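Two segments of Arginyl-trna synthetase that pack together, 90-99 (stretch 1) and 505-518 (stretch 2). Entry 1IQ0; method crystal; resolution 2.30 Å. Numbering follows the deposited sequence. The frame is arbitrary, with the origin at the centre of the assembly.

Stretch 1, residues 90-99: EALRPKAPFP
Stretch 2 (505-518) LALDLLDFEEAVLE

Stretch 2 is two helical segments joined by a type I turn from Leu 509 to Phe 512; the second helix, from Phe 512, continues past Glu 518. Against it, stretch 1 ends a helix at Leu 92, leaves helical phi/psi at Arg 93 (-52/135) and runs on extended, so that Ala 91 lies beside Ala 506 and Lys 95 lies level with Glu 513 (CA to CA 8.0 Å). Together they bury 527 Å², both sides summed; Phe 98 has the largest covered area, 98 Å², followed by Glu 513 at 81 Å² and Ala 91 at 71 Å².

Ala 506 CB lies 3.6 Å from Ala 91 CB; with only a methyl on each residue, the two CA atoms sit 5.3 Å apart. One turn on, Leu 509 (chi1 m, chi2 t) points toward stretch 1, Leu 509 CB lying 4.4 Å from Ala 91 CB. Leu 510, also m,t, starts sideways but brings CD2 to 3.8 Å from Ala 91 CB and 3.3 Å from Glu 90 CG, packing against the aliphatic part of that acid.

Phe 512 (chi1 t, chi2 65°) brings CE2 to 4.1 Å from Lys 95 CE. Lys 95 (chi1 11°, off; then p, p, t) can lay its methylenes by an aromatic ring while NZ is satisfied elsewhere in the structure. Glu 513 (m, t, chi3 -50°) is the polar centre. Glu 513 OE1 accepts a weak hydrogen bond, part of a salt bridge, from Arg 93 NH2 at 3.5 Å, near the guanidinium plane. Arg 93 (t, t, p) is also held by Glu 90 (t, p), Arg 93 NH2 to Glu 90 OE1 3.1 Å and Arg 93 NE to Glu 90 OE2 3.2 Å; its positive charge thus lies close to two acids whose OE1 atoms, Glu 90 and Glu 513, are 4.4 Å apart. Water 1 donates to Glu 513 OE2 (2.8 Å) and to Ala 96 O (2.6 Å), bridging side chain to backbone.

One turn later, Leu 517 (m, t) covers a face of the Phe 98 ring (chi1 m, chi2 73°): Leu 517 CD2 stands 4.1 Å from the Phe 98 ring centroid, 12° off the normal, a CH-pi contact suited to a methyl at the end of a branched leucine side chain.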

ATOM      1  N   GLU A  90     -10.668  26.946   0.309  1.00 32.74           N
ATOM      2  CA  GLU A  90     -10.473  25.559  -0.102  1.00 34.01           C
ATOM      3  C   GLU A  90      -9.597  24.794   0.895  1.00 35.28           C
ATOM      4  O   GLU A  90      -9.773  23.592   1.083  1.00 36.08           O
ATOM      5  CB  GLU A  90      -9.839  25.509  -1.500  1.00 35.83           C
ATOM      6  CG  GLU A  90      -9.289  24.144  -1.918  1.00 40.45           C
ATOM      7  CD  GLU A  90     -10.365  23.100  -2.235  1.00 39.90           C
ATOM      8  OE1 GLU A  90      -9.989  21.941  -2.519  1.00 42.30           O
ATOM      9  OE2 GLU A  90     -11.571  23.429  -2.207  1.00 36.58           O
ATOM     10  N   ALA A  91      -8.648  25.480   1.529  1.00 33.95           N
ATOM     11  CA  ALA A  91      -7.778  24.817   2.500  1.00 33.78           C
ATOM     12  C   ALA A  91      -8.551  24.466   3.765  1.00 32.80           C
ATOM     13  O   ALA A  91      -8.279  23.455   4.411  1.00 32.87           O
ATOM     14  CB  ALA A  91      -6.591  25.710   2.856  1.00 23.81           C
ATOM     15  N   LEU A  92      -9.523  25.299   4.113  1.00 37.95           N
ATOM     16  CA  LEU A  92     -10.309  25.062   5.312  1.00 43.09           C
ATOM     17  C   LEU A  92     -11.391  23.996   5.144  1.00 48.58           C
ATOM     18  O   LEU A  92     -11.752  23.323   6.110  1.00 51.90           O
ATOM     19  CB  LEU A  92     -10.929  26.375   5.797  1.00 33.97           C
ATOM     20  CG  LEU A  92      -9.900  27.444   6.178  1.00 31.72           C
ATOM     21  CD1 LEU A  92     -10.607  28.641   6.811  1.00 30.83           C
ATOM     22  CD2 LEU A  92      -8.883  26.850   7.149  1.00 27.99           C
ATOM     23  N   ARG A  93     -11.897  23.842   3.923  1.00 41.60           N
ATOM     24  CA  ARG A  93     -12.937  22.855   3.629  1.00 45.53           C
ATOM     25  C   ARG A  93     -12.535  21.460   4.118  1.00 46.58           C
ATOM     26  O   ARG A  93     -11.398  21.025   3.919  1.00 47.33           O
ATOM     27  CB  ARG A  93     -13.204  22.815   2.118  1.00 63.55           C
ATOM     28  CG  ARG A  93     -14.271  21.816   1.690  1.00 68.97           C
ATOM     29  CD  ARG A  93     -14.536  21.866   0.184  1.00 70.45           C
ATOM     30  NE  ARG A  93     -13.409  21.384  -0.614  1.00 70.13           N
ATOM     31  CZ  ARG A  93     -12.933  20.142  -0.572  1.00 70.87           C
ATOM     32  NH1 ARG A  93     -13.481  19.241   0.232  1.00 69.98           N
ATOM     33  NH2 ARG A  93     -11.910  19.792  -1.344  1.00 67.98           N
ATOM     34  N   PRO A  94     -13.463  20.740   4.771  1.00 66.49           N
ATOM     35  CA  PRO A  94     -13.172  19.390   5.277  1.00 65.91           C
ATOM     36  C   PRO A  94     -12.934  18.381   4.151  1.00 65.68           C
ATOM     37  O   PRO A  94     -13.693  18.329   3.181  1.00 64.58           O
ATOM     38  CB  PRO A  94     -14.411  19.058   6.099  1.00 55.97           C
ATOM     39  CG  PRO A  94     -15.502  19.779   5.352  1.00 58.11           C
ATOM     40  CD  PRO A  94     -14.857  21.120   5.068  1.00 57.93           C
ATOM     41  N   LYS A  95     -11.878  17.584   4.288  1.00 56.32           N
ATOM     42  CA  LYS A  95     -11.538  16.578   3.285  1.00 57.71           C
ATOM     43  C   LYS A  95     -11.975  15.172   3.707  1.00 56.87           C
ATOM     44  O   LYS A  95     -11.601  14.681   4.776  1.00 57.00           O
ATOM     45  CB  LYS A  95     -10.026  16.598   3.000  1.00 49.90           C
ATOM     46  CG  LYS A  95      -9.187  17.443   3.970  1.00 52.12           C
ATOM     47  CD  LYS A  95      -9.292  16.950   5.418  1.00 49.79           C
ATOM     48  CE  LYS A  95      -8.769  15.531   5.571  1.00 47.20           C
ATOM     49  NZ  LYS A  95      -9.179  14.921   6.867  1.00 41.27           N
ATOM     50  N   ALA A  96     -12.768  14.528   2.856  1.00 51.58           N
ATOM     51  CA  ALA A  96     -13.267  13.188   3.140  1.00 46.87           C
ATOM     52  C   ALA A  96     -13.096  12.276   1.925  1.00 46.15           C
ATOM     53  O   ALA A  96     -12.758  12.743   0.830  1.00 43.31           O
ATOM     54  CB  ALA A  96     -14.740  13.261   3.539  1.00 51.41           C
ATOM     55  N   PRO A  97     -13.317  10.957   2.106  1.00 49.67           N
ATOM     56  CA  PRO A  97     -13.183  10.004   0.998  1.00 47.29           C
ATOM     57  C   PRO A  97     -13.977  10.456  -0.227  1.00 45.65           C
ATOM     58  O   PRO A  97     -15.049  11.051  -0.103  1.00 42.88           O
ATOM     59  CB  PRO A  97     -13.721   8.705   1.597  1.00 42.81           C
ATOM     60  CG  PRO A  97     -13.301   8.810   3.038  1.00 42.45           C
ATOM     61  CD  PRO A  97     -13.638  10.255   3.368  1.00 42.87           C
ATOM     62  N   PHE A  98     -13.440  10.171  -1.408  1.00 37.23           N
ATOM     63  CA  PHE A  98     -14.076  10.545  -2.660  1.00 35.84           C
ATOM     64  C   PHE A  98     -15.279   9.656  -2.976  1.00 36.47           C
ATOM     65  O   PHE A  98     -15.494   8.634  -2.325  1.00 36.93           O
ATOM     66  CB  PHE A  98     -13.051  10.475  -3.789  1.00 40.30           C
ATOM     67  CG  PHE A  98     -11.877  11.385  -3.588  1.00 41.67           C
ATOM     68  CD1 PHE A  98     -10.908  11.090  -2.640  1.00 40.32           C
ATOM     69  CD2 PHE A  98     -11.761  12.562  -4.320  1.00 43.25           C
ATOM     70  CE1 PHE A  98      -9.839  11.953  -2.417  1.00 40.55           C
ATOM     71  CE2 PHE A  98     -10.696  13.434  -4.107  1.00 42.53           C
ATOM     72  CZ  PHE A  98      -9.732  13.129  -3.152  1.00 41.32           C
ATOM     73  N   PRO A  99     -16.097  10.051  -3.968  1.00 34.17           N
ATOM     74  CA  PRO A  99     -17.279   9.273  -4.356  1.00 33.89           C
ATOM     75  C   PRO A  99     -16.915   7.827  -4.680  1.00 32.43           C
ATOM     76  O   PRO A  99     -15.888   7.563  -5.310  1.00 30.60           O
ATOM     77  CB  PRO A  99     -17.787  10.016  -5.589  1.00 39.58           C
ATOM     78  CG  PRO A  99     -17.409  11.433  -5.296  1.00 39.72           C
ATOM     79  CD  PRO A  99     -16.002  11.285  -4.768  1.00 40.67           C
ATOM     80  N   LEU A 505       1.012  28.003   4.334  1.00 22.02           N
ATOM     81  CA  LEU A 505       0.588  26.751   4.949  1.00 23.14           C
ATOM     82  C   LEU A 505      -0.681  26.207   4.291  1.00 23.39           C
ATOM     83  O   LEU A 505      -0.787  25.015   4.022  1.00 22.97           O
ATOM     84  CB  LEU A 505       0.340  26.940   6.446  1.00 23.67           C
ATOM     85  CG  LEU A 505      -0.187  25.706   7.192  1.00 22.63           C
ATOM     86  CD1 LEU A 505       0.768  24.523   6.994  1.00 21.21           C
ATOM     87  CD2 LEU A 505      -0.325  26.030   8.667  1.00 24.09           C
ATOM     88  N   ALA A 506      -1.646  27.086   4.045  1.00 19.68           N
ATOM     89  CA  ALA A 506      -2.892  26.681   3.411  1.00 22.06           C
ATOM     90  C   ALA A 506      -2.601  26.026   2.055  1.00 24.17           C
ATOM     91  O   ALA A 506      -3.212  25.019   1.698  1.00 26.15           O
ATOM     92  CB  ALA A 506      -3.791  27.894   3.230  1.00 16.43           C
ATOM     93  N   LEU A 507      -1.654  26.599   1.313  1.00 19.58           N
ATOM     94  CA  LEU A 507      -1.281  26.076   0.004  1.00 20.86           C
ATOM     95  C   LEU A 507      -0.739  24.646   0.096  1.00 23.81           C
ATOM     96  O   LEU A 507      -1.054  23.805  -0.753  1.00 23.27           O
ATOM     97  CB  LEU A 507      -0.258  26.997  -0.652  1.00 23.75           C
ATOM     98  CG  LEU A 507       0.121  26.783  -2.118  1.00 23.89           C
ATOM     99  CD1 LEU A 507      -1.122  26.674  -3.003  1.00 24.65           C
ATOM    100  CD2 LEU A 507       0.992  27.966  -2.553  1.00 23.90           C
ATOM    101  N   ASP A 508       0.069  24.354   1.114  1.00 26.90           N
ATOM    102  CA  ASP A 508       0.578  22.989   1.250  1.00 25.52           C
ATOM    103  C   ASP A 508      -0.584  22.045   1.528  1.00 27.10           C
ATOM    104  O   ASP A 508      -0.566  20.886   1.117  1.00 27.61           O
ATOM    105  CB  ASP A 508       1.612  22.895   2.364  1.00 20.67           C
ATOM    106  CG  ASP A 508       2.912  23.562   1.987  1.00 24.93           C
ATOM    107  OD1 ASP A 508       3.249  23.537   0.784  1.00 27.48           O
ATOM    108  OD2 ASP A 508       3.591  24.102   2.882  1.00 26.17           O
ATOM    109  N   LEU A 509      -1.604  22.552   2.214  1.00 21.53           N
ATOM    110  CA  LEU A 509      -2.781  21.753   2.516  1.00 23.42           C
ATOM    111  C   LEU A 509      -3.581  21.417   1.249  1.00 23.52           C
ATOM    112  O   LEU A 509      -4.265  20.394   1.196  1.00 25.49           O
ATOM    113  CB  LEU A 509      -3.672  22.493   3.513  1.00 20.74           C
ATOM    114  CG  LEU A 509      -3.217  22.401   4.972  1.00 20.73           C
ATOM    115  CD1 LEU A 509      -3.972  23.415   5.824  1.00 20.37           C
ATOM    116  CD2 LEU A 509      -3.455  20.983   5.479  1.00 18.52           C
ATOM    117  N   LEU A 510      -3.485  22.271   0.234  1.00 23.23           N
ATOM    118  CA  LEU A 510      -4.214  22.052  -1.010  1.00 24.85           C
ATOM    119  C   LEU A 510      -3.622  20.918  -1.846  1.00 22.20           C
ATOM    120  O   LEU A 510      -4.232  20.496  -2.824  1.00 23.71           O
ATOM    121  CB  LEU A 510      -4.251  23.327  -1.866  1.00 25.36           C
ATOM    122  CG  LEU A 510      -4.944  24.590  -1.333  1.00 27.02           C
ATOM    123  CD1 LEU A 510      -5.223  25.519  -2.502  1.00 30.31           C
ATOM    124  CD2 LEU A 510      -6.241  24.249  -0.648  1.00 23.97           C
ATOM    125  N   ASP A 511      -2.450  20.428  -1.455  1.00 25.82           N
ATOM    126  CA  ASP A 511      -1.793  19.348  -2.185  1.00 24.66           C
ATOM    127  C   ASP A 511      -2.094  17.958  -1.644  1.00 26.33           C
ATOM    128  O   ASP A 511      -1.669  16.961  -2.223  1.00 28.74           O
ATOM    129  CB  ASP A 511      -0.278  19.553  -2.190  1.00 21.80           C
ATOM    130  CG  ASP A 511       0.131  20.800  -2.923  1.00 25.89           C
ATOM    131  OD1 ASP A 511      -0.531  21.141  -3.923  1.00 28.14           O
ATOM    132  OD2 ASP A 511       1.122  21.435  -2.517  1.00 25.63           O
ATOM    133  N   PHE A 512      -2.827  17.888  -0.541  1.00 18.84           N
ATOM    134  CA  PHE A 512      -3.154  16.610   0.077  1.00 20.57           C
ATOM    135  C   PHE A 512      -3.929  15.623  -0.803  1.00 21.30           C
ATOM    136  O   PHE A 512      -3.548  14.458  -0.929  1.00 21.66           O
ATOM    137  CB  PHE A 512      -3.945  16.840   1.358  1.00 20.44           C
ATOM    138  CG  PHE A 512      -4.478  15.576   1.970  1.00 21.50           C
ATOM    139  CD1 PHE A 512      -3.609  14.607   2.460  1.00 22.07           C
ATOM    140  CD2 PHE A 512      -5.850  15.347   2.040  1.00 22.33           C
ATOM    141  CE1 PHE A 512      -4.097  13.429   3.013  1.00 20.10           C
ATOM    142  CE2 PHE A 512      -6.349  14.169   2.589  1.00 19.28           C
ATOM    143  CZ  PHE A 512      -5.470  13.209   3.077  1.00 18.78           C
ATOM    144  N   GLU A 513      -5.025  16.084  -1.394  1.00 24.52           N
ATOM    145  CA  GLU A 513      -5.840  15.216  -2.223  1.00 27.26           C
ATOM    146  C   GLU A 513      -5.080  14.697  -3.443  1.00 28.36           C
ATOM    147  O   GLU A 513      -5.263  13.549  -3.849  1.00 32.62           O
ATOM    148  CB  GLU A 513      -7.137  15.940  -2.626  1.00 30.28           C
ATOM    149  CG  GLU A 513      -8.002  16.318  -1.413  1.00 35.82           C
ATOM    150  CD  GLU A 513      -9.433  16.708  -1.775  1.00 44.34           C
ATOM    151  OE1 GLU A 513      -9.622  17.555  -2.675  1.00 49.39           O
ATOM    152  OE2 GLU A 513     -10.371  16.169  -1.150  1.00 45.86           O
ATOM    153  N   GLU A 514      -4.210  15.521  -4.010  1.00 25.88           N
ATOM    154  CA  GLU A 514      -3.439  15.089  -5.166  1.00 26.39           C
ATOM    155  C   GLU A 514      -2.444  14.003  -4.765  1.00 26.36           C
ATOM    156  O   GLU A 514      -2.196  13.063  -5.527  1.00 25.36           O
ATOM    157  CB  GLU A 514      -2.687  16.267  -5.785  1.00 34.06           C
ATOM    158  CG  GLU A 514      -1.958  15.926  -7.084  1.00 38.57           C
ATOM    159  CD  GLU A 514      -2.887  15.364  -8.155  1.00 44.91           C
ATOM    160  OE1 GLU A 514      -3.980  15.935  -8.359  1.00 44.17           O
ATOM    161  OE2 GLU A 514      -2.520  14.357  -8.799  1.00 43.54           O
ATOM    162  N   ALA A 515      -1.866  14.138  -3.575  1.00 24.89           N
ATOM    163  CA  ALA A 515      -0.914  13.146  -3.094  1.00 24.38           C
ATOM    164  C   ALA A 515      -1.647  11.817  -2.909  1.00 24.14           C
ATOM    165  O   ALA A 515      -1.114  10.754  -3.227  1.00 23.86           O
ATOM    166  CB  ALA A 515      -0.295  13.594  -1.765  1.00 15.49           C
ATOM    167  N   VAL A 516      -2.872  11.882  -2.398  1.00 22.49           N
ATOM    168  CA  VAL A 516      -3.657  10.672  -2.195  1.00 23.51           C
ATOM    169  C   VAL A 516      -4.062   9.999  -3.515  1.00 25.30           C
ATOM    170  O   VAL A 516      -3.925   8.781  -3.669  1.00 25.26           O
ATOM    171  CB  VAL A 516      -4.927  10.957  -1.387  1.00 25.82           C
ATOM    172  CG1 VAL A 516      -5.784   9.701  -1.316  1.00 28.42           C
ATOM    173  CG2 VAL A 516      -4.557  11.415   0.013  1.00 27.63           C
ATOM    174  N   LEU A 517      -4.550  10.794  -4.463  1.00 29.08           N
ATOM    175  CA  LEU A 517      -4.978  10.258  -5.750  1.00 27.07           C
ATOM    176  C   LEU A 517      -3.822   9.753  -6.601  1.00 25.38           C
ATOM    177  O   LEU A 517      -3.953   8.745  -7.289  1.00 25.53           O
ATOM    178  CB  LEU A 517      -5.786  11.306  -6.520  1.00 30.00           C
ATOM    179  CG  LEU A 517      -7.116  11.663  -5.844  1.00 30.36           C
ATOM    180  CD1 LEU A 517      -7.860  12.709  -6.670  1.00 31.17           C
ATOM    181  CD2 LEU A 517      -7.961  10.401  -5.694  1.00 33.24           C
ATOM    182  N   GLU A 518      -2.691  10.446  -6.567  1.00 25.41           N
ATOM    183  CA  GLU A 518      -1.550   9.990  -7.344  1.00 27.94           C
ATOM    184  C   GLU A 518      -1.076   8.669  -6.762  1.00 28.62           C
ATOM    185  O   GLU A 518      -0.775   7.733  -7.499  1.00 29.43           O
ATOM    186  CB  GLU A 518      -0.400  11.000  -7.309  1.00 28.19           C
ATOM    187  CG  GLU A 518       0.892  10.425  -7.881  1.00 28.42           C
ATOM    188  CD  GLU A 518       2.027  11.421  -7.939  1.00 33.57           C
ATOM    189  OE1 GLU A 518       3.190  10.976  -8.029  1.00 36.56           O
ATOM    190  OE2 GLU A 518       1.764  12.643  -7.912  1.00 35.25           O
TER
HETATM  191  O   HOH W   1     -10.521  13.946   0.541  1.00 44.33           O